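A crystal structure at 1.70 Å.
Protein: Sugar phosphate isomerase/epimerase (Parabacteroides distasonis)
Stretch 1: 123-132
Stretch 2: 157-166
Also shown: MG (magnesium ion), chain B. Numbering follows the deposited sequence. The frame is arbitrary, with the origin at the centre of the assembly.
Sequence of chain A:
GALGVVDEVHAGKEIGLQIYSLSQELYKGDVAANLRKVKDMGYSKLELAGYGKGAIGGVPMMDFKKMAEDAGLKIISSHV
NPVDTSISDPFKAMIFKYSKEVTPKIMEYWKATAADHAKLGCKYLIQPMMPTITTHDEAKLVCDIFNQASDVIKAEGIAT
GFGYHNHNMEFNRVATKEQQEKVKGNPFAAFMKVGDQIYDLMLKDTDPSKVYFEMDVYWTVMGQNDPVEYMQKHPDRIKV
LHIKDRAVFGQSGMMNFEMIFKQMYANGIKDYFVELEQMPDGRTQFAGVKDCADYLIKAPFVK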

# COMPACT_ATOMS: atom_id res chain seq x y z
N LYS A 123 -6.24 11.31 0.13
CA LYS A 123 -7.07 10.80 1.24
C LYS A 123 -6.33 9.87 2.21
O LYS A 123 -6.55 9.95 3.45
CB LYS A 123 -8.33 10.13 0.69
CG LYS A 123 -9.14 9.41 1.76
CD LYS A 123 -10.47 8.96 1.27
CE LYS A 123 -11.27 8.37 2.42
NZ LYS A 123 -12.69 8.14 2.05
N TYR A 124 -5.54 8.95 1.64
CA TYR A 124 -4.74 7.99 2.39
C TYR A 124 -3.24 8.21 2.21
O TYR A 124 -2.79 8.47 1.10
CB TYR A 124 -5.06 6.58 1.93
CG TYR A 124 -6.52 6.19 1.94
CD1 TYR A 124 -7.13 5.79 3.09
CD2 TYR A 124 -7.26 6.17 0.76
CE1 TYR A 124 -8.44 5.38 3.11
CE2 TYR A 124 -8.59 5.77 0.75
CZ TYR A 124 -9.17 5.37 1.93
OH TYR A 124 -10.49 4.99 1.93
N LEU A 125 -2.50 8.06 3.31
CA LEU A 125 -1.03 8.07 3.34
C LEU A 125 -0.63 6.76 4.03
O LEU A 125 -1.02 6.51 5.18
CB LEU A 125 -0.52 9.29 4.10
CG LEU A 125 0.98 9.54 4.00
CD1 LEU A 125 1.47 9.68 2.57
CD2 LEU A 125 1.39 10.78 4.86
N ILE A 126 0.13 5.93 3.31
CA ILE A 126 0.34 4.52 3.68
C ILE A 126 1.82 4.13 3.61
O ILE A 126 2.51 4.46 2.65
CB ILE A 126 -0.49 3.59 2.77
CG1 ILE A 126 -2.00 3.83 2.97
CG2 ILE A 126 -0.14 2.12 3.00
CD1 ILE A 126 -2.98 3.17 2.00
N GLN A 127 2.30 3.47 4.66
CA GLN A 127 3.64 2.87 4.72
C GLN A 127 3.53 1.42 4.24
O GLN A 127 2.76 0.65 4.81
CB GLN A 127 4.21 2.89 6.12
CG GLN A 127 5.55 2.20 6.19
CD GLN A 127 6.20 2.39 7.51
OE1 GLN A 127 5.99 3.43 8.17
NE2 GLN A 127 7.01 1.40 7.92
N PRO A 128 4.23 1.07 3.15
CA PRO A 128 4.14 -0.31 2.60
C PRO A 128 5.24 -1.30 2.94
O PRO A 128 5.09 -2.47 2.61
CB PRO A 128 4.17 -0.05 1.10
CG PRO A 128 5.18 1.07 0.99
CD PRO A 128 4.97 1.95 2.22
N MSE A 129 6.32 -0.88 3.60
CA MSE A 129 7.42 -1.77 3.93
C MSE A 129 7.55 -1.99 5.44
O MSE A 129 7.48 -1.05 6.20
CB MSE A 129 8.77 -1.25 3.39
CG MSE A 129 9.95 -2.23 3.53
SE MSE A 129 9.59 -3.95 2.48
CE MSE A 129 8.92 -3.08 1.06
N MSE A 130 7.73 -3.24 5.85
CA MSE A 130 7.86 -3.58 7.25
C MSE A 130 9.22 -3.17 7.82
O MSE A 130 10.28 -3.45 7.20
CB MSE A 130 7.69 -5.11 7.44
CG MSE A 130 7.36 -5.48 8.86
SE MSE A 130 7.30 -7.40 9.15
CE MSE A 130 9.03 -7.77 9.16
N PRO A 131 9.23 -2.48 9.00
CA PRO A 131 10.49 -2.31 9.70
C PRO A 131 11.08 -3.64 10.15
O PRO A 131 10.43 -4.68 10.05
CB PRO A 131 10.13 -1.45 10.94
CG PRO A 131 8.82 -0.90 10.68
CD PRO A 131 8.11 -1.82 9.70
N THR A 132 12.31 -3.60 10.59
CA THR A 132 12.91 -4.79 11.17
C THR A 132 12.15 -5.21 12.44
O THR A 132 12.12 -4.44 13.41
CB THR A 132 14.36 -4.50 11.55
OG1 THR A 132 15.09 -4.13 10.37
CG2 THR A 132 15.03 -5.72 12.21
N GLY A 157 -3.34 17.41 8.50
CA GLY A 157 -4.57 17.50 7.72
C GLY A 157 -5.08 16.28 7.01
O GLY A 157 -6.02 16.40 6.24
N ILE A 158 -4.49 15.12 7.26
CA ILE A 158 -4.93 13.86 6.65
C ILE A 158 -5.68 13.06 7.72
O ILE A 158 -5.07 12.38 8.53
CB ILE A 158 -3.74 13.09 6.06
CG1 ILE A 158 -3.02 13.99 5.01
CG2 ILE A 158 -4.18 11.79 5.41
CD1 ILE A 158 -1.84 13.32 4.31
N ALA A 159 -7.00 13.19 7.71
CA ALA A 159 -7.85 12.70 8.79
C ALA A 159 -7.81 11.20 8.98
O ALA A 159 -8.12 10.70 10.07
CB ALA A 159 -9.26 13.14 8.56
N THR A 160 -7.50 10.46 7.93
CA THR A 160 -7.39 8.99 8.02
C THR A 160 -6.24 8.47 8.87
O THR A 160 -6.24 7.30 9.25
CB THR A 160 -7.30 8.35 6.62
OG1 THR A 160 -6.24 8.96 5.87
CG2 THR A 160 -8.63 8.48 5.88
N GLY A 161 -5.27 9.31 9.19
CA GLY A 161 -4.14 8.91 10.02
C GLY A 161 -3.11 8.07 9.28
O GLY A 161 -2.73 8.40 8.14
N PHE A 162 -2.68 6.98 9.92
CA PHE A 162 -1.60 6.13 9.43
C PHE A 162 -2.15 4.84 8.84
O PHE A 162 -2.86 4.09 9.53
CB PHE A 162 -0.62 5.81 10.59
CG PHE A 162 0.52 4.92 10.19
CD1 PHE A 162 1.69 5.46 9.65
CD2 PHE A 162 0.42 3.55 10.32
CE1 PHE A 162 2.76 4.64 9.30
CE2 PHE A 162 1.50 2.73 9.92
CZ PHE A 162 2.64 3.28 9.42
N GLY A 163 -1.85 4.59 7.57
CA GLY A 163 -2.21 3.32 6.95
C GLY A 163 -1.00 2.43 6.79
O GLY A 163 0.10 2.93 6.52
N TYR A 164 -1.21 1.12 6.88
CA TYR A 164 -0.13 0.14 6.75
C TYR A 164 -0.45 -0.93 5.70
O TYR A 164 -1.50 -1.58 5.79
CB TYR A 164 0.15 -0.56 8.11
CG TYR A 164 1.39 -1.45 8.02
CD1 TYR A 164 2.66 -0.92 8.06
CD2 TYR A 164 1.25 -2.82 7.76
CE1 TYR A 164 3.78 -1.74 7.91
CE2 TYR A 164 2.35 -3.63 7.62
CZ TYR A 164 3.61 -3.07 7.69
OH TYR A 164 4.72 -3.85 7.56
N HIS A 165 0.47 -1.11 4.75
CA HIS A 165 0.38 -2.13 3.68
C HIS A 165 1.39 -3.24 3.94
O HIS A 165 2.59 -3.01 4.18
CB HIS A 165 0.59 -1.47 2.29
CG HIS A 165 0.98 -2.42 1.19
ND1 HIS A 165 2.24 -2.98 1.10
CD2 HIS A 165 0.30 -2.86 0.09
CE1 HIS A 165 2.31 -3.74 0.02
NE2 HIS A 165 1.15 -3.69 -0.61
N ASN A 166 0.92 -4.48 3.84
CA ASN A 166 1.71 -5.64 4.13
C ASN A 166 2.24 -6.34 2.88
O ASN A 166 1.64 -6.23 1.80
CB ASN A 166 0.88 -6.69 4.85
CG ASN A 166 -0.29 -7.20 4.00
OD1 ASN A 166 -1.30 -6.49 3.78
ND2 ASN A 166 -0.17 -8.45 3.51
MG MG B . 0.80 -4.37 -2.72
O HOH W 1 -8.05 11.75 4.83
O HOH W 2 -3.89 7.80 5.79
O HOH W 3 2.68 -5.37 -2.63
O HOH W 4 2.30 -2.58 -3.07

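Two strands pair in parallel, with I126 bridged to G163 and Q127 to Y164. Three backbone hydrogen bonds form the ladder: G163 N to L125 O (3.2 Å), Q127 N to G163 O (2.9 Å) and H165 N to Q127 O (2.9 Å, nearly straight at 178°). G163 thus gives and receives through its own N and O, and Q127 does the same, the alternation expected of parallel strands. CA-H...O contacts accompany these bonds: I126 CA lies 3.3 Å from G163 O and Y164 CA 3.5 Å from Q127 O, and just past the ladder P128 CA lies 3.5 Å from H165 O.

The close pairing at I126 and G163, whose CA atoms are 4.3 Å apart, depends on the glycine: an ideal CB on G163 would sit 2.8 Å from I126 CG1, a clash.

Side chains add hydrogen bonds at both ends of the ladder. Before it, T160 OG1 donates to K123 O at 2.6 Å, T160 being held in a type I turn from I158 to G161 that is closed by G161 N to I158 O (3.1 Å). After it, H165 ND1 donates to P128 O at 3.3 Å, with that oxygen near the plane of the imidazole at its edge. The same carbonyl oxygen, P128 O, is also 3.0 Å from H165 O, but both are acceptors and no hydrogen bond joins them. ND1 is the donor and so carries the proton, which leaves the lone pair of H165 NE2 for the magnesium ion MG, bound at 2.2 Å, alongside two waters and ligands from elsewhere in the structure.

Water 2 bridges L125 and the turn ahead of the ladder: it accepts from L125 N (2.9 Å) and donates to T160 OG1 (2.6 Å) and G161 O (2.7 Å). Water 1 donates to K123 O (2.7 Å) and makes a weak bond from T160 N (3.4 Å).

Apolar packing is modest. L125 CD2 meets I158 CD1 at 4.1 Å, and I126 CG2 rests 3.7 Å from H165 CB.

Q127 and Y164 share a face of the sheet. There the extended Q127 side chain reaches the F162 ring, OE1 lying 3.6 Å from F162 CZ at the ring edge, while Q127 NE2 donates to M129 O (3.0 Å, 178°), tying the side chain to the loop that follows its own strand. The Y164 ring reaches that loop too: its OH is 3.2 Å from CA of M130, a selenomethionine.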